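Local coordinates for BDI_3064 protein (Parabacteroides distasonis ATCC 8503, PDB 5Z06) that hydrolyses linear beta-1,2-glucan and beta-1,2-glucooligosaccharides of four or more units, releasing sophorose from the non-reducing end, at residues A[203-208]-A[275-280]; A[222-227]-A[253-258]. All coordinates share one frame; numbering follows the deposited sequence.

Both contacts belong to a small beta sandwich whose three-stranded and four-stranded sheets match a fibronectin type III topology. Contact 1 bridges the two sheets, from strand 204-210 to strand 275-278; contact 2 lies inside the four-stranded sheet, between strands 219-225 and 254-262. Along the chain contact 2 is nested within the loop that contact 1 closes. Their centres are about 9 Å apart, and strands 254-262 and 275-278 are direct neighbours, with a probable hydrogen bond from Tyr257 N to Val275 O. Tyr257 also rests on Ile205 and Ile207, joining the pairing within one sheet to the packing between the two. The sandwich stands beside the helical part of this monomeric enzyme.

Contact 1: A[203-208]-A[275-280]; sequences RHIDIK and VSATTY
Ile205 reaches across the core of the sandwich onto Ala277 and Thr279, and both of its branches are used. From CB, the CG2 methyl meets Ala277 CB at 4.1 Å. The other branch sets out with CG1 anti to the carbonyl carbon (chi1 -58°), where CG1 lies 4.2 Å from Thr279 CG2; the two side chains cross at about a right angle. CD1 then continues the extended chain (chi2 173°) and ends 3.4 Å from the carbonyl O of Ala277, a plain van der Waals touch. An alanine at Ile205 would probably open a gap between the sheets, with Ala277 CB and Thr279 CG2 losing their isoleucine partners. Two residues further on, Ile207 CG2 meets Val275 CG2 at 4.2 Å, the two side chains crossing obliquely. Thr279 turns its methyl toward strand 204-210, CG2 lying 3.8 Å from His204 O, while its OG1 is bonded to Glu250 O and Lys253 N. The opposite face of strand 204-210 is polar. There His204 NE2 donates to Asp206 OD2 over 2.8 Å, in the plane of the imidazole but 58° out of the carboxylate plane; Arg297 forms a salt bridge to the same oxygen, and Tyr635 bonds to His204 ND1. The two strands run nearly antiparallel in facing sheets, held by apolar packing. Strand 204-210 is flanked by strands 194-200 and 243-247, strand 275-278 pairs with 254-262, and the His204 side faces helices 284-297 and 624-636.

Contact 2: A[222-227]-A[253-258]; sequences IYRSFD and KKAYYK
Arg224 and Tyr257 lie side by side and point the same way from neighbouring strands of an antiparallel sheet, part of a fibronectin type III-like sandwich. They form a non-hydrogen-bonded pair on its inner face. With Arg224 CG anti to the backbone N (chi1 -173°), that carbon comes 3.6 Å from Tyr257 CE1, and CD lies 3.7 Å from Tyr257 OH. The guanidinium plane is turned 68° from the ring, and both polar ends finish on one acceptor: Arg224 NH1 in a salt bridge and Tyr257 OH in a hydrogen bond to Asp246 OD2. Shared use of that carboxylate is likely to fix the two side chains relative to each other. Past the strand end, Phe226 CZ lies over one face of the guanidinium, offset toward its rim. Lys253 crosses Phe226 at about a right angle: its NZ stands 4.2 Å from the ring centroid in a cation-pi contact, and its CE adds a CH-pi contact over the face. Ala255 CB approaches the same ring obliquely, 4.0 Å from CE1. A water bridges the carbonyl oxygens of Phe226 and Lys254, linking the two segments where the ladder stops. On the other face of the sheet, Tyr223 and Lys258 form a hydrogen-bonded pair with their CB atoms 4.0 Å apart; Lys258 NZ goes on to a salt bridge with Asp271. Ser225 and Tyr256 form the next such pair. Ser225 O accepts from Tyr256 N at 2.8 Å, and the same oxygen lies at the edge of the Tyr256 ring, in its plane, 3.3 Å from CD1.

Contact 1: A[203-208]-A[275-280]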
loop_
_atom_site.group_PDB
_atom_site.type_symbol
_atom_site.label_atom_id
_atom_site.label_comp_id
_atom_site.label_asym_id
_atom_site.label_seq_id
_atom_site.Cartn_x
_atom_site.Cartn_y
_atom_site.Cartn_z
ATOM N N ARG A 203 -2.218 4.316 21.627
ATOM C CA ARG A 203 -2.731 5.539 21.028
ATOM C C ARG A 203 -3.964 5.298 20.200
ATOM O O ARG A 203 -4.537 6.248 19.640
ATOM C CB ARG A 203 -1.652 6.155 20.153
ATOM C CG ARG A 203 -0.323 6.323 20.852
ATOM C CD ARG A 203 -0.452 7.253 22.024
ATOM N NE ARG A 203 0.842 7.446 22.656
ATOM C CZ ARG A 203 1.241 8.563 23.243
ATOM N NH1 ARG A 203 0.446 9.621 23.296
ATOM N NH2 ARG A 203 2.441 8.622 23.794
ATOM N N HIS A 204 -4.409 4.048 20.128
ATOM C CA HIS A 204 -5.528 3.761 19.277
ATOM C C HIS A 204 -6.300 2.578 19.742
ATOM O O HIS A 204 -5.796 1.782 20.522
ATOM C CB HIS A 204 -5.079 3.558 17.838
ATOM C CG HIS A 204 -4.605 2.185 17.560
ATOM N ND1 HIS A 204 -3.364 1.743 17.950
ATOM C CD2 HIS A 204 -5.212 1.144 16.943
ATOM C CE1 HIS A 204 -3.228 0.483 17.581
ATOM N NE2 HIS A 204 -4.334 0.097 16.972
ATOM N N ILE A 205 -7.532 2.509 19.244
ATOM C CA ILE A 205 -8.404 1.390 19.436
ATOM C C ILE A 205 -8.800 0.889 18.069
ATOM O O ILE A 205 -9.214 1.652 17.205
ATOM C CB ILE A 205 -9.654 1.752 20.247
ATOM C CG1 ILE A 205 -9.214 2.312 21.596
ATOM C CG2 ILE A 205 -10.550 0.516 20.393
ATOM C CD1 ILE A 205 -10.326 2.861 22.453
ATOM N N ASP A 206 -8.653 -0.407 17.890
ATOM C CA ASP A 206 -9.081 -1.073 16.684
ATOM C C ASP A 206 -10.408 -1.704 16.944
ATOM O O ASP A 206 -10.549 -2.459 17.906
ATOM C CB ASP A 206 -8.081 -2.165 16.312
ATOM C CG ASP A 206 -6.848 -1.610 15.670
ATOM O OD1 ASP A 206 -7.008 -0.667 14.869
ATOM O OD2 ASP A 206 -5.739 -2.129 15.948
ATOM N N ILE A 207 -11.373 -1.416 16.083
ATOM C CA ILE A 207 -12.611 -2.160 16.093
ATOM C C ILE A 207 -12.706 -2.956 14.812
ATOM O O ILE A 207 -12.109 -2.602 13.802
ATOM C CB ILE A 207 -13.860 -1.279 16.359
ATOM C CG1 ILE A 207 -14.169 -0.350 15.191
ATOM C CG2 ILE A 207 -13.675 -0.517 17.675
ATOM C CD1 ILE A 207 -15.388 0.548 15.400
ATOM N N LYS A 208 -13.449 -4.048 14.897
ATOM C CA LYS A 208 -13.632 -4.976 13.814
ATOM C C LYS A 208 -15.052 -5.502 13.893
ATOM O O LYS A 208 -15.596 -5.730 14.996
ATOM C CB LYS A 208 -12.659 -6.160 13.937
ATOM C CG LYS A 208 -12.581 -7.007 12.659
ATOM C CD LYS A 208 -11.917 -8.368 12.856
ATOM C CE LYS A 208 -11.898 -9.178 11.556
ATOM N NZ LYS A 208 -13.241 -9.552 11.029
ATOM N N VAL A 275 -19.085 -1.750 21.839
ATOM C CA VAL A 275 -17.845 -2.303 22.384
ATOM C C VAL A 275 -17.057 -1.149 22.940
ATOM O O VAL A 275 -17.242 -0.014 22.509
ATOM C CB VAL A 275 -17.012 -3.062 21.330
ATOM C CG1 VAL A 275 -17.801 -4.259 20.832
ATOM C CG2 VAL A 275 -16.599 -2.173 20.148
ATOM N N SER A 276 -16.179 -1.432 23.891
ATOM C CA SER A 276 -15.299 -0.408 24.426
ATOM C C SER A 276 -13.916 -0.940 24.719
ATOM O O SER A 276 -13.692 -2.146 24.818
ATOM C CB SER A 276 -15.880 0.215 25.698
ATOM O OG SER A 276 -16.016 -0.754 26.722
ATOM N N ALA A 277 -12.986 -0.008 24.859
ATOM C CA ALA A 277 -11.658 -0.350 25.301
ATOM C C ALA A 277 -10.984 0.883 25.811
ATOM O O ALA A 277 -11.429 2.005 25.569
ATOM C CB ALA A 277 -10.863 -0.953 24.162
ATOM N N THR A 278 -9.888 0.671 26.512
ATOM C CA THR A 278 -9.138 1.773 27.088
ATOM C C THR A 278 -7.703 1.599 26.677
ATOM O O THR A 278 -7.151 0.523 26.866
ATOM C CB THR A 278 -9.233 1.765 28.615
ATOM O OG1 THR A 278 -10.609 1.661 28.984
ATOM C CG2 THR A 278 -8.593 3.037 29.220
ATOM N N THR A 279 -7.110 2.662 26.120
ATOM C CA THR A 279 -5.700 2.664 25.781
ATOM C C THR A 279 -4.827 2.603 27.012
ATOM O O THR A 279 -5.215 3.051 28.058
ATOM C CB THR A 279 -5.263 3.923 24.996
ATOM O OG1 THR A 279 -5.524 5.113 25.768
ATOM C CG2 THR A 279 -5.949 3.992 23.628
ATOM N N TYR A 280 -3.614 2.099 26.849
ATOM C CA TYR A 280 -2.711 1.865 27.969
ATOM C C TYR A 280 -1.289 2.067 27.468
ATOM O O TYR A 280 -1.037 1.904 26.272
ATOM C CB TYR A 280 -2.877 0.434 28.508
ATOM C CG TYR A 280 -2.910 -0.571 27.384
ATOM C CD1 TYR A 280 -4.093 -0.833 26.714
ATOM C CD2 TYR A 280 -1.763 -1.217 26.957
ATOM C CE1 TYR A 280 -4.140 -1.717 25.664
ATOM C CE2 TYR A 280 -1.798 -2.107 25.906
ATOM C CZ TYR A 280 -2.986 -2.355 25.256
ATOM O OH TYR A 280 -3.041 -3.234 24.199
#

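Contact 2: A[222-227]-A[253-258]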
loop_
_atom_site.group_PDB
_atom_site.type_symbol
_atom_site.label_atom_id
_atom_site.label_comp_id
_atom_site.label_asym_id
_atom_site.label_seq_id
_atom_site.Cartn_x
_atom_site.Cartn_y
_atom_site.Cartn_z
ATOM N N ILE A 222 -19.032 4.718 11.696
ATOM C CA ILE A 222 -18.553 4.367 13.026
ATOM C C ILE A 222 -18.886 5.514 13.973
ATOM O O ILE A 222 -18.608 6.677 13.664
ATOM C CB ILE A 222 -17.034 4.064 13.061
ATOM C CG1 ILE A 222 -16.704 2.866 12.157
ATOM C CG2 ILE A 222 -16.566 3.783 14.495
ATOM C CD1 ILE A 222 -16.404 3.239 10.727
ATOM N N TYR A 223 -19.466 5.147 15.117
ATOM C CA TYR A 223 -19.835 6.089 16.188
ATOM C C TYR A 223 -18.999 5.836 17.416
ATOM O O TYR A 223 -18.734 4.702 17.771
ATOM C CB TYR A 223 -21.311 5.946 16.573
ATOM C CG TYR A 223 -22.238 6.407 15.485
ATOM C CD1 TYR A 223 -22.609 5.535 14.468
ATOM C CD2 TYR A 223 -22.714 7.723 15.445
ATOM C CE1 TYR A 223 -23.438 5.946 13.447
ATOM C CE2 TYR A 223 -23.552 8.145 14.427
ATOM C CZ TYR A 223 -23.913 7.247 13.431
ATOM O OH TYR A 223 -24.729 7.640 12.407
ATOM N N ARG A 224 -18.590 6.912 18.058
ATOM C CA ARG A 224 -17.760 6.831 19.233
ATOM C C ARG A 224 -18.375 7.600 20.392
ATOM O O ARG A 224 -18.963 8.658 20.210
ATOM C CB ARG A 224 -16.383 7.395 18.940
ATOM C CG ARG A 224 -15.409 7.189 20.091
ATOM C CD ARG A 224 -14.073 7.768 19.728
ATOM N NE ARG A 224 -14.132 9.206 19.525
ATOM C CZ ARG A 224 -13.183 9.934 18.929
ATOM N NH1 ARG A 224 -12.080 9.377 18.441
ATOM N NH2 ARG A 224 -13.332 11.239 18.817
ATOM N N SER A 225 -18.216 7.054 21.583
ATOM C CA SER A 225 -18.581 7.751 22.798
ATOM C C SER A 225 -17.412 7.677 23.758
ATOM O O SER A 225 -16.745 6.647 23.856
ATOM C CB SER A 225 -19.818 7.122 23.412
ATOM O OG SER A 225 -20.205 7.861 24.548
ATOM N N PHE A 226 -17.147 8.783 24.438
ATOM C CA PHE A 226 -16.216 8.794 25.563
ATOM C C PHE A 226 -16.889 8.571 26.910
ATOM O O PHE A 226 -16.195 8.337 27.892
ATOM C CB PHE A 226 -15.414 10.081 25.580
ATOM C CG PHE A 226 -14.505 10.229 24.407
ATOM C CD1 PHE A 226 -13.608 9.214 24.064
ATOM C CD2 PHE A 226 -14.515 11.393 23.649
ATOM C CE1 PHE A 226 -12.754 9.351 22.982
ATOM C CE2 PHE A 226 -13.655 11.539 22.570
ATOM C CZ PHE A 226 -12.771 10.514 22.236
ATOM N N ASP A 227 -18.223 8.621 26.953
ATOM C CA ASP A 227 -18.970 8.368 28.195
ATOM C C ASP A 227 -19.966 7.201 28.125
ATOM O O ASP A 227 -20.539 6.830 29.141
ATOM C CB ASP A 227 -19.650 9.658 28.689
ATOM C CG ASP A 227 -20.642 10.244 27.698
ATOM O OD1 ASP A 227 -21.228 9.507 26.870
ATOM O OD2 ASP A 227 -20.846 11.474 27.759
ATOM N N LYS A 253 -7.266 6.273 27.735
ATOM C CA LYS A 253 -8.498 6.858 27.261
ATOM C C LYS A 253 -9.440 5.758 26.908
ATOM O O LYS A 253 -9.106 4.883 26.085
ATOM C CB LYS A 253 -8.245 7.710 26.026
ATOM C CG LYS A 253 -9.448 8.506 25.558
ATOM C CD LYS A 253 -9.937 9.528 26.587
ATOM C CE LYS A 253 -10.698 10.643 25.864
ATOM N NZ LYS A 253 -11.474 11.572 26.741
ATOM N N LYS A 254 -10.612 5.801 27.536
ATOM C CA LYS A 254 -11.659 4.844 27.289
ATOM C C LYS A 254 -12.535 5.376 26.180
ATOM O O LYS A 254 -12.872 6.557 26.159
ATOM C CB LYS A 254 -12.498 4.605 28.546
ATOM C CG LYS A 254 -13.609 3.592 28.317
ATOM C CD LYS A 254 -14.026 2.897 29.610
ATOM C CE LYS A 254 -14.900 1.683 29.322
ATOM N NZ LYS A 254 -15.486 1.099 30.564
ATOM N N ALA A 255 -12.885 4.505 25.245
ATOM C CA ALA A 255 -13.847 4.855 24.203
ATOM C C ALA A 255 -14.756 3.679 23.905
ATOM O O ALA A 255 -14.362 2.524 24.019
ATOM C CB ALA A 255 -13.148 5.333 22.935
ATOM N N TYR A 256 -15.983 4.013 23.544
ATOM C CA TYR A 256 -17.012 3.061 23.226
ATOM C C TYR A 256 -17.309 3.263 21.768
ATOM O O TYR A 256 -17.243 4.389 21.270
ATOM C CB TYR A 256 -18.301 3.328 24.026
ATOM C CG TYR A 256 -18.163 3.321 25.532
ATOM C CD1 TYR A 256 -17.583 4.409 26.195
ATOM C CD2 TYR A 256 -18.656 2.266 26.302
ATOM C CE1 TYR A 256 -17.465 4.440 27.571
ATOM C CE2 TYR A 256 -18.543 2.288 27.696
ATOM C CZ TYR A 256 -17.950 3.390 28.319
ATOM O OH TYR A 256 -17.801 3.475 29.676
ATOM N N TYR A 257 -17.654 2.180 21.093
ATOM C CA TYR A 257 -17.870 2.211 19.658
ATOM C C TYR A 257 -19.106 1.434 19.234
ATOM O O TYR A 257 -19.447 0.394 19.794
ATOM C CB TYR A 257 -16.652 1.670 18.919
ATOM C CG TYR A 257 -15.424 2.490 19.137
ATOM C CD1 TYR A 257 -15.124 3.559 18.310
ATOM C CD2 TYR A 257 -14.548 2.190 20.171
ATOM C CE1 TYR A 257 -13.975 4.324 18.516
ATOM C CE2 TYR A 257 -13.410 2.952 20.397
ATOM C CZ TYR A 257 -13.124 4.006 19.561
ATOM O OH TYR A 257 -11.994 4.733 19.758
ATOM N N LYS A 258 -19.721 1.951 18.185
ATOM C CA LYS A 258 -20.975 1.483 17.681
ATOM C C LYS A 258 -20.857 1.684 16.189
ATOM O O LYS A 258 -20.403 2.742 15.733
ATOM C CB LYS A 258 -22.065 2.385 18.233
ATOM C CG LYS A 258 -23.360 1.724 18.616
ATOM C CD LYS A 258 -24.172 2.653 19.523
ATOM C CE LYS A 258 -24.340 4.038 18.896
ATOM N NZ LYS A 258 -25.430 4.826 19.522
HETATM O O HOH W 1 -13.668 8.187 28.094
#